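Local coordinates for protein mannan endo-1,4-beta-mannosidase (Bacillus subtilis, PDB 3CBW) that hydrolyses internal beta-1,4-mannosidic linkages in mannan, galactomannan and glucomannan, working in glucomannan degradation as a family 26 glycoside hydrolase, at residues Asp254-Asn259 / Ile294-Pro299; Pro14-Ala19 / Gly216-Ile221. The protein carries 3 engineered substitutions. All coordinates share one frame; numbering follows the deposited sequence.

Interaction 1 of 2, residues Asp254-Asn259 / Ile294-Pro299; sequences DAYSIN and IKQKYP
A single phenol oxygen, that of Y298, grips the chain at two points: it gives its proton to the carbonyl of A255 and receives the backbone N-H of I258. The tyrosine sets CG anti to its carbonyl carbon (chi1 -36°), which sends the phenol to this backbone. The donated bond is short, 2.7 Å from Y298 OH to A255 O, and lies in the carbonyl plane on a lone pair. The received one, I258 N to Y298 OH, is longer at 3.1 Å and bent, with 143° at the hydrogen. I258 crosses the tyrosine at about a right angle and sets its CB 4.0 Å from Y298 CZ, while K297 CB sits over the centre of one ring face and F273 meets the ring edge to face. Further out, the Y256 ring crosses the bent K297 side chain at about a right angle, Y256 CD1 to K297 CG 3.9 Å; the Y256 hydroxyl and Q296 NE2 both bond to N292 OD1. Within the type I turn D254-S257, the D254 carboxylate closes an Asx turn through Y256 N and also takes the S257 hydroxyl. A phenylalanine at Y298 would remove both hydroxyl bonds and probably leave A255 O and I258 N poorly paired and the turn less firmly placed. Both bonds fall on backbone atoms, so buried Y298 ties the path of the loop after barrel strand 245-252 to helix 287-297.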
ATOM      1  N   ASP A 254      -8.794 -18.885   4.346  1.00 11.54           N
ATOM      2  CA  ASP A 254      -7.860 -19.903   3.882  1.00 11.20           C
ATOM      3  C   ASP A 254      -6.639 -19.217   3.284  1.00 11.02           C
ATOM      4  O   ASP A 254      -6.693 -18.693   2.165  1.00 10.36           O
ATOM      5  CB  ASP A 254      -8.554 -20.767   2.828  1.00 11.31           C
ATOM      6  CG  ASP A 254      -7.679 -21.884   2.288  1.00 10.68           C
ATOM      7  OD1 ASP A 254      -6.491 -21.986   2.651  1.00 11.64           O
ATOM      8  OD2 ASP A 254      -8.212 -22.672   1.480  1.00 11.00           O
ATOM      9  N   ALA A 255      -5.533 -19.244   4.024  1.00 11.49           N
ATOM     10  CA  ALA A 255      -4.291 -18.618   3.574  1.00 12.23           C
ATOM     11  C   ALA A 255      -3.677 -19.247   2.340  1.00 11.84           C
ATOM     12  O   ALA A 255      -2.852 -18.633   1.690  1.00 12.38           O
ATOM     13  CB  ALA A 255      -3.272 -18.640   4.697  1.00 13.27           C
ATOM     14  N   TYR A 256      -4.076 -20.467   2.012  1.00 10.66           N
ATOM     15  CA  TYR A 256      -3.402 -21.238   0.981  1.00 10.45           C
ATOM     16  C   TYR A 256      -4.096 -21.154  -0.374  1.00 10.88           C
ATOM     17  O   TYR A 256      -3.557 -21.650  -1.369  1.00 11.41           O
ATOM     18  CB  TYR A 256      -3.303 -22.696   1.425  1.00 10.71           C
ATOM     19  CG  TYR A 256      -2.473 -22.893   2.673  1.00 10.67           C
ATOM     20  CD1 TYR A 256      -1.174 -23.374   2.592  1.00 11.08           C
ATOM     21  CD2 TYR A 256      -2.992 -22.596   3.934  1.00 10.93           C
ATOM     22  CE1 TYR A 256      -0.410 -23.567   3.740  1.00 11.87           C
ATOM     23  CE2 TYR A 256      -2.232 -22.767   5.070  1.00 10.80           C
ATOM     24  CZ  TYR A 256      -0.961 -23.253   4.967  1.00 10.78           C
ATOM     25  OH  TYR A 256      -0.248 -23.442   6.125  1.00 12.64           O
ATOM     26  N   SER A 257      -5.274 -20.532  -0.395  1.00 11.34           N
ATOM     27  CA  SER A 257      -6.116 -20.465  -1.587  1.00 12.23           C
ATOM     28  C   SER A 257      -6.190 -19.075  -2.194  1.00 12.37           C
ATOM     29  O   SER A 257      -7.076 -18.796  -3.003  1.00 12.86           O
ATOM     30  CB  SER A 257      -7.522 -20.960  -1.257  1.00 12.70           C
ATOM     31  OG  SER A 257      -7.499 -22.361  -1.074  1.00 14.54           O
ATOM     32  N   ILE A 258      -5.265 -18.204  -1.814  1.00 12.00           N
ATOM     33  CA  ILE A 258      -5.287 -16.840  -2.327  1.00 12.08           C
ATOM     34  C   ILE A 258      -4.911 -16.852  -3.800  1.00 12.46           C
ATOM     35  O   ILE A 258      -3.896 -17.430  -4.183  1.00 14.15           O
ATOM     36  CB  ILE A 258      -4.359 -15.911  -1.528  1.00 11.31           C
ATOM     37  CG1 ILE A 258      -4.732 -15.927  -0.039  1.00 11.97           C
ATOM     38  CG2 ILE A 258      -4.455 -14.490  -2.074  1.00 12.49           C
ATOM     39  CD1 ILE A 258      -3.679 -15.313   0.886  1.00 12.59           C
ATOM     40  N   ASN A 259      -5.768 -16.248  -4.618  1.00 11.54           N
ATOM     41  CA  ASN A 259      -5.572 -16.188  -6.057  1.00 11.43           C
ATOM     42  C   ASN A 259      -4.829 -14.920  -6.455  1.00 10.83           C
ATOM     43  O   ASN A 259      -5.121 -13.839  -5.934  1.00 11.33           O
ATOM     44  CB  ASN A 259      -6.957 -16.234  -6.721  1.00 11.95           C
ATOM     45  CG  ASN A 259      -6.906 -16.197  -8.232  1.00 12.75           C
ATOM     46  OD1 ASN A 259      -6.664 -15.149  -8.834  1.00 13.28           O
ATOM     47  ND2 ASN A 259      -7.183 -17.338  -8.864  1.00 16.66           N
ATOM     48  N   ILE A 294       2.941 -18.498   3.028  1.00  9.08           N
ATOM     49  CA  ILE A 294       3.965 -17.748   2.297  1.00  9.48           C
ATOM     50  C   ILE A 294       5.153 -18.644   1.945  1.00  9.99           C
ATOM     51  O   ILE A 294       5.599 -18.670   0.793  1.00 10.18           O
ATOM     52  CB  ILE A 294       4.412 -16.482   3.066  1.00  9.46           C
ATOM     53  CG1 ILE A 294       3.323 -15.415   2.973  1.00 10.13           C
ATOM     54  CG2 ILE A 294       5.705 -15.943   2.503  1.00  9.79           C
ATOM     55  CD1 ILE A 294       3.486 -14.259   3.944  1.00 11.47           C
ATOM     56  N   LYS A 295       5.636 -19.396   2.929  1.00 10.81           N
ATOM     57  CA  LYS A 295       6.788 -20.261   2.694  1.00 12.21           C
ATOM     58  C   LYS A 295       6.496 -21.328   1.641  1.00 12.15           C
ATOM     59  O   LYS A 295       7.341 -21.632   0.794  1.00 13.45           O
ATOM     60  CB  LYS A 295       7.220 -20.937   3.983  1.00 12.83           C
ATOM     61  CG  LYS A 295       7.731 -19.999   5.028  1.00 15.64           C
ATOM     62  CD  LYS A 295       8.291 -20.811   6.151  1.00 19.99           C
ATOM     63  CE  LYS A 295       8.629 -19.928   7.300  1.00 22.96           C
ATOM     64  NZ  LYS A 295       9.652 -20.539   8.196  1.00 24.98           N
ATOM     65  N   GLN A 296       5.298 -21.900   1.684  1.00 12.04           N
ATOM     66  CA  GLN A 296       4.954 -23.009   0.786  1.00 13.15           C
ATOM     67  C   GLN A 296       4.421 -22.583  -0.580  1.00 13.73           C
ATOM     68  O   GLN A 296       4.646 -23.275  -1.580  1.00 15.06           O
ATOM     69  CB  GLN A 296       3.904 -23.910   1.443  1.00 13.36           C
ATOM     70  CG  GLN A 296       4.370 -24.628   2.696  1.00 15.27           C
ATOM     71  CD  GLN A 296       3.611 -25.916   2.917  1.00 16.45           C
ATOM     72  OE1 GLN A 296       3.631 -26.809   2.064  1.00 19.50           O
ATOM     73  NE2 GLN A 296       2.922 -26.018   4.048  1.00 15.26           N
ATOM     74  N   LYS A 297       3.680 -21.476  -0.611  1.00 12.98           N
ATOM     75  CA  LYS A 297       2.856 -21.085  -1.769  1.00 13.30           C
ATOM     76  C   LYS A 297       3.288 -19.750  -2.387  1.00 12.12           C
ATOM     77  O   LYS A 297       3.113 -19.540  -3.575  1.00 13.03           O
ATOM     78  CB  LYS A 297       1.371 -20.940  -1.377  1.00 13.05           C
ATOM     79  CG  LYS A 297       0.730 -22.099  -0.585  1.00 15.90           C
ATOM     80  CD  LYS A 297       0.666 -23.404  -1.366  1.00 17.97           C
ATOM     81  CE  LYS A 297      -0.313 -23.345  -2.528  1.00 18.70           C
ATOM     82  NZ  LYS A 297      -0.303 -24.663  -3.221  1.00 19.54           N
ATOM     83  N   TYR A 298       3.806 -18.828  -1.574  1.00 10.79           N
ATOM     84  CA  TYR A 298       4.061 -17.456  -2.043  1.00 10.48           C
ATOM     85  C   TYR A 298       5.475 -16.989  -1.669  1.00  9.99           C
ATOM     86  O   TYR A 298       5.646 -15.925  -1.077  1.00  9.88           O
ATOM     87  CB  TYR A 298       3.002 -16.472  -1.482  1.00 10.68           C
ATOM     88  CG  TYR A 298       1.594 -17.029  -1.345  1.00 10.61           C
ATOM     89  CD1 TYR A 298       0.823 -17.368  -2.464  1.00 11.11           C
ATOM     90  CD2 TYR A 298       1.022 -17.198  -0.086  1.00 10.07           C
ATOM     91  CE1 TYR A 298      -0.478 -17.874  -2.319  1.00 11.53           C
ATOM     92  CE2 TYR A 298      -0.271 -17.700   0.064  1.00 11.53           C
ATOM     93  CZ  TYR A 298      -1.005 -18.047  -1.052  1.00 11.19           C
ATOM     94  OH  TYR A 298      -2.286 -18.553  -0.900  1.00 12.33           O
ATOM     95  N   PRO A 299       6.510 -17.766  -2.024  1.00 10.13           N
ATOM     96  CA  PRO A 299       7.831 -17.459  -1.486  1.00 10.79           C
ATOM     97  C   PRO A 299       8.449 -16.124  -1.928  1.00 10.39           C
ATOM     98  O   PRO A 299       9.321 -15.604  -1.228  1.00 11.12           O
ATOM     99  CB  PRO A 299       8.688 -18.651  -1.949  1.00 11.41           C
ATOM    100  CG  PRO A 299       7.994 -19.125  -3.176  1.00 11.65           C
ATOM    101  CD  PRO A 299       6.541 -18.976  -2.867  1.00 10.82           C
TER

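Interaction 2 of 2, residues Pro14-Ala19 / Gly216-Ile221; sequences PVNPNA and GLDHLI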
ATOM      1  N   PRO A  14      14.217   2.099  -8.827  1.00  9.51           N
ATOM      2  CA  PRO A  14      12.872   2.668  -8.855  1.00  9.04           C
ATOM      3  C   PRO A  14      12.471   3.108 -10.266  1.00  8.73           C
ATOM      4  O   PRO A  14      13.329   3.485 -11.081  1.00  8.64           O
ATOM      5  CB  PRO A  14      13.000   3.898  -7.951  1.00  9.30           C
ATOM      6  CG  PRO A  14      14.102   3.566  -7.017  1.00  9.93           C
ATOM      7  CD  PRO A  14      15.077   2.775  -7.830  1.00  9.72           C
ATOM      8  N   VAL A  15      11.175   3.077 -10.552  1.00  8.34           N
ATOM      9  CA  VAL A  15      10.697   3.556 -11.841  1.00  8.91           C
ATOM     10  C   VAL A  15      10.943   5.045 -12.032  1.00  8.68           C
ATOM     11  O   VAL A  15      11.166   5.486 -13.159  1.00  9.31           O
ATOM     12  CB  VAL A  15       9.213   3.215 -12.110  1.00  9.25           C
ATOM     13  CG1 VAL A  15       9.042   1.715 -12.172  1.00  9.43           C
ATOM     14  CG2 VAL A  15       8.290   3.838 -11.081  1.00  9.43           C
ATOM     15  N   ASN A  16      10.918   5.821 -10.953  1.00  8.64           N
ATOM     16  CA  ASN A  16      11.230   7.243 -11.053  1.00  9.03           C
ATOM     17  C   ASN A  16      12.733   7.412 -11.289  1.00  9.19           C
ATOM     18  O   ASN A  16      13.532   7.087 -10.410  1.00  9.01           O
ATOM     19  CB  ASN A  16      10.805   7.932  -9.761  1.00  9.02           C
ATOM     20  CG  ASN A  16      11.194   9.392  -9.720  1.00  8.73           C
ATOM     21  OD1 ASN A  16      11.746   9.936 -10.672  1.00  9.39           O
ATOM     22  ND2 ASN A  16      10.862  10.052  -8.631  1.00 10.27           N
ATOM     23  N   PRO A  17      13.131   7.943 -12.469  1.00  9.83           N
ATOM     24  CA  PRO A  17      14.562   8.033 -12.784  1.00 10.60           C
ATOM     25  C   PRO A  17      15.337   8.984 -11.872  1.00 10.63           C
ATOM     26  O   PRO A  17      16.552   8.899 -11.791  1.00 12.47           O
ATOM     27  CB  PRO A  17      14.579   8.542 -14.236  1.00 11.34           C
ATOM     28  CG  PRO A  17      13.312   9.232 -14.420  1.00 10.84           C
ATOM     29  CD  PRO A  17      12.302   8.495 -13.558  1.00 10.05           C
ATOM     30  N   ASN A  18      14.629   9.872 -11.191  1.00  9.95           N
ATOM     31  CA  ASN A  18      15.246  10.854 -10.310  1.00  9.81           C
ATOM     32  C   ASN A  18      15.076  10.515  -8.842  1.00  9.53           C
ATOM     33  O   ASN A  18      15.219  11.379  -7.984  1.00  9.82           O
ATOM     34  CB  ASN A  18      14.691  12.236 -10.632  1.00 10.74           C
ATOM     35  CG  ASN A  18      15.014  12.657 -12.045  1.00 12.40           C
ATOM     36  OD1 ASN A  18      14.114  12.887 -12.861  1.00 14.87           O
ATOM     37  ND2 ASN A  18      16.294  12.688 -12.366  1.00 12.21           N
ATOM     38  N   ALA A  19      14.793   9.251  -8.546  1.00  9.35           N
ATOM     39  CA  ALA A  19      14.645   8.815  -7.164  1.00  9.31           C
ATOM     40  C   ALA A  19      15.881   9.148  -6.335  1.00  9.85           C
ATOM     41  O   ALA A  19      17.022   9.024  -6.803  1.00 10.17           O
ATOM     42  CB  ALA A  19      14.373   7.324  -7.118  1.00  9.99           C
ATOM     43  N   GLY A 216       7.605  16.711  -8.270  1.00 10.02           N
ATOM     44  CA  GLY A 216       9.009  16.338  -8.091  1.00 10.61           C
ATOM     45  C   GLY A 216       9.282  15.397  -6.932  1.00 10.65           C
ATOM     46  O   GLY A 216      10.368  15.409  -6.351  1.00 11.52           O
ATOM     47  N   LEU A 217       8.311  14.551  -6.596  1.00  9.98           N
ATOM     48  CA  LEU A 217       8.444  13.694  -5.416  1.00  9.75           C
ATOM     49  C   LEU A 217       9.312  12.469  -5.708  1.00  9.83           C
ATOM     50  O   LEU A 217       8.900  11.566  -6.430  1.00 11.72           O
ATOM     51  CB  LEU A 217       7.072  13.315  -4.857  1.00  9.42           C
ATOM     52  CG  LEU A 217       6.233  14.508  -4.377  1.00  8.85           C
ATOM     53  CD1 LEU A 217       4.809  14.088  -4.117  1.00 10.29           C
ATOM     54  CD2 LEU A 217       6.790  15.186  -3.128  1.00 10.30           C
ATOM     55  N   ASP A 218      10.518  12.459  -5.141  1.00  9.06           N
ATOM     56  CA  ASP A 218      11.581  11.524  -5.527  1.00  8.98           C
ATOM     57  C   ASP A 218      11.865  10.438  -4.482  1.00  8.77           C
ATOM     58  O   ASP A 218      12.850   9.717  -4.600  1.00  8.87           O
ATOM     59  CB  ASP A 218      12.861  12.313  -5.886  1.00  9.58           C
ATOM     60  CG  ASP A 218      12.713  13.129  -7.155  1.00  9.64           C
ATOM     61  OD1 ASP A 218      11.916  12.739  -8.029  1.00 10.51           O
ATOM     62  OD2 ASP A 218      13.416  14.161  -7.264  1.00 10.88           O
ATOM     63  N   HIS A 219      10.962  10.289  -3.520  1.00  8.52           N
ATOM     64  CA  HIS A 219      11.122   9.348  -2.416  1.00  8.35           C
ATOM     65  C   HIS A 219      10.017   8.288  -2.428  1.00  7.99           C
ATOM     66  O   HIS A 219       9.869   7.558  -1.456  1.00  8.59           O
ATOM     67  CB  HIS A 219      11.117  10.110  -1.091  1.00  8.57           C
ATOM     68  CG  HIS A 219       9.822  10.804  -0.801  1.00  8.15           C
ATOM     69  ND1 HIS A 219       9.102  11.475  -1.772  1.00  9.27           N
ATOM     70  CD2 HIS A 219       9.098  10.895   0.341  1.00  8.14           C
ATOM     71  CE1 HIS A 219       7.997  11.964  -1.230  1.00  8.72           C
ATOM     72  NE2 HIS A 219       7.974  11.631   0.050  1.00  8.14           N
ATOM     73  N   LEU A 220       9.252   8.202  -3.514  1.00  7.96           N
ATOM     74  CA  LEU A 220       8.107   7.290  -3.576  1.00  7.73           C
ATOM     75  C   LEU A 220       8.423   5.997  -4.304  1.00  7.63           C
ATOM     76  O   LEU A 220       9.059   5.988  -5.363  1.00  8.67           O
ATOM     77  CB  LEU A 220       6.913   7.957  -4.271  1.00  7.85           C
ATOM     78  CG  LEU A 220       6.450   9.303  -3.705  1.00  8.09           C
ATOM     79  CD1 LEU A 220       5.261   9.845  -4.471  1.00 10.04           C
ATOM     80  CD2 LEU A 220       6.121   9.174  -2.211  1.00 10.03           C
ATOM     81  N   ILE A 221       7.967   4.907  -3.694  1.00  7.07           N
ATOM     82  CA  ILE A 221       8.012   3.565  -4.275  1.00  7.60           C
ATOM     83  C   ILE A 221       6.557   3.212  -4.547  1.00  7.27           C
ATOM     84  O   ILE A 221       5.734   3.197  -3.637  1.00  7.75           O
ATOM     85  CB  ILE A 221       8.670   2.580  -3.289  1.00  7.26           C
ATOM     86  CG1 ILE A 221      10.158   2.936  -3.107  1.00  9.26           C
ATOM     87  CG2 ILE A 221       8.503   1.132  -3.763  1.00  7.52           C
ATOM     88  CD1 ILE A 221      10.873   2.125  -2.040  1.00 10.05           C
TER
HETATM   89  O   HOH W   1       9.808   5.023  -8.175  1.00  9.21           O
HETATM   90  O   HOH W   2       9.669   8.459  -6.524  1.00 14.75           O
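With chi1 at 175°, N16 sets CG anti to its backbone N and extends its amide toward the segment G216-I221; D218, chi1 -68°, turns CG anti to its own carbonyl carbon and so brings a carboxylate oxygen to meet it. The two side chains cross at about a right angle, their flat ends 53° apart. N16 ND2 donates to D218 OD1 over 2.9 Å in a fairly straight bond. The acceptor lies close to the amide plane and uses its anti lone pair, the one directed away from OD2. The other end of the amide works inside its own segment: N16 OD1 takes the N-H of N18, 2.9 Å from N18 N, from above the carbonyl plane, closing an Asx turn on the type I turn N16-A19. Beside this pair, A19 CA comes within 3.3 Å of D218 O in a CA-H...O contact, with A19 N bonded back to N16 O. D218 also crowds a second acceptor: its CG lies 3.2 Å from N18 O, its OD2 3.4 Å from the same atom.

Two waters complete the contact. One accepts from N16 N and donates to L220 O, backbone to backbone. The second accepts from N16 ND2, its oxygen 2.9 Å from ND2, and donates to the carbonyls of L217 and L220. In the surroundings, Y208 and T212 of helix 194-214 touch N16, D218 N bonds to E163 OE2, and a backbone hydrogen bond links D218 with Q20. The contact thus fastens the segment leading into helix 21-32 to the loop between helix 194-214 and barrel strand 220-224. The N16 N-H would probably offset part of the repulsion between the D218 carboxylate and N18 O.

In the fold
Interactions 1 and 2 belong to the same TIM barrel but hold different elements of it, their centres 31 Å apart and their nearest atoms about 17 Å apart. Both are partly buried, with exposed residues beside buried ones. Interaction 1 follows a strand, in the loop after 245-252, and the side chain of I258 is about 9 Å from that of Y251, a probable substrate-binding residue; interaction 2 precedes a strand, 220-224, and lies away from the annotated sites. These two strands are parallel neighbours in the barrel. Chemically, interaction 1 combines aromatic and aliphatic packing with direct bonds to the backbone, whereas interaction 2 relies on an amide-carboxylate pair and bridging water.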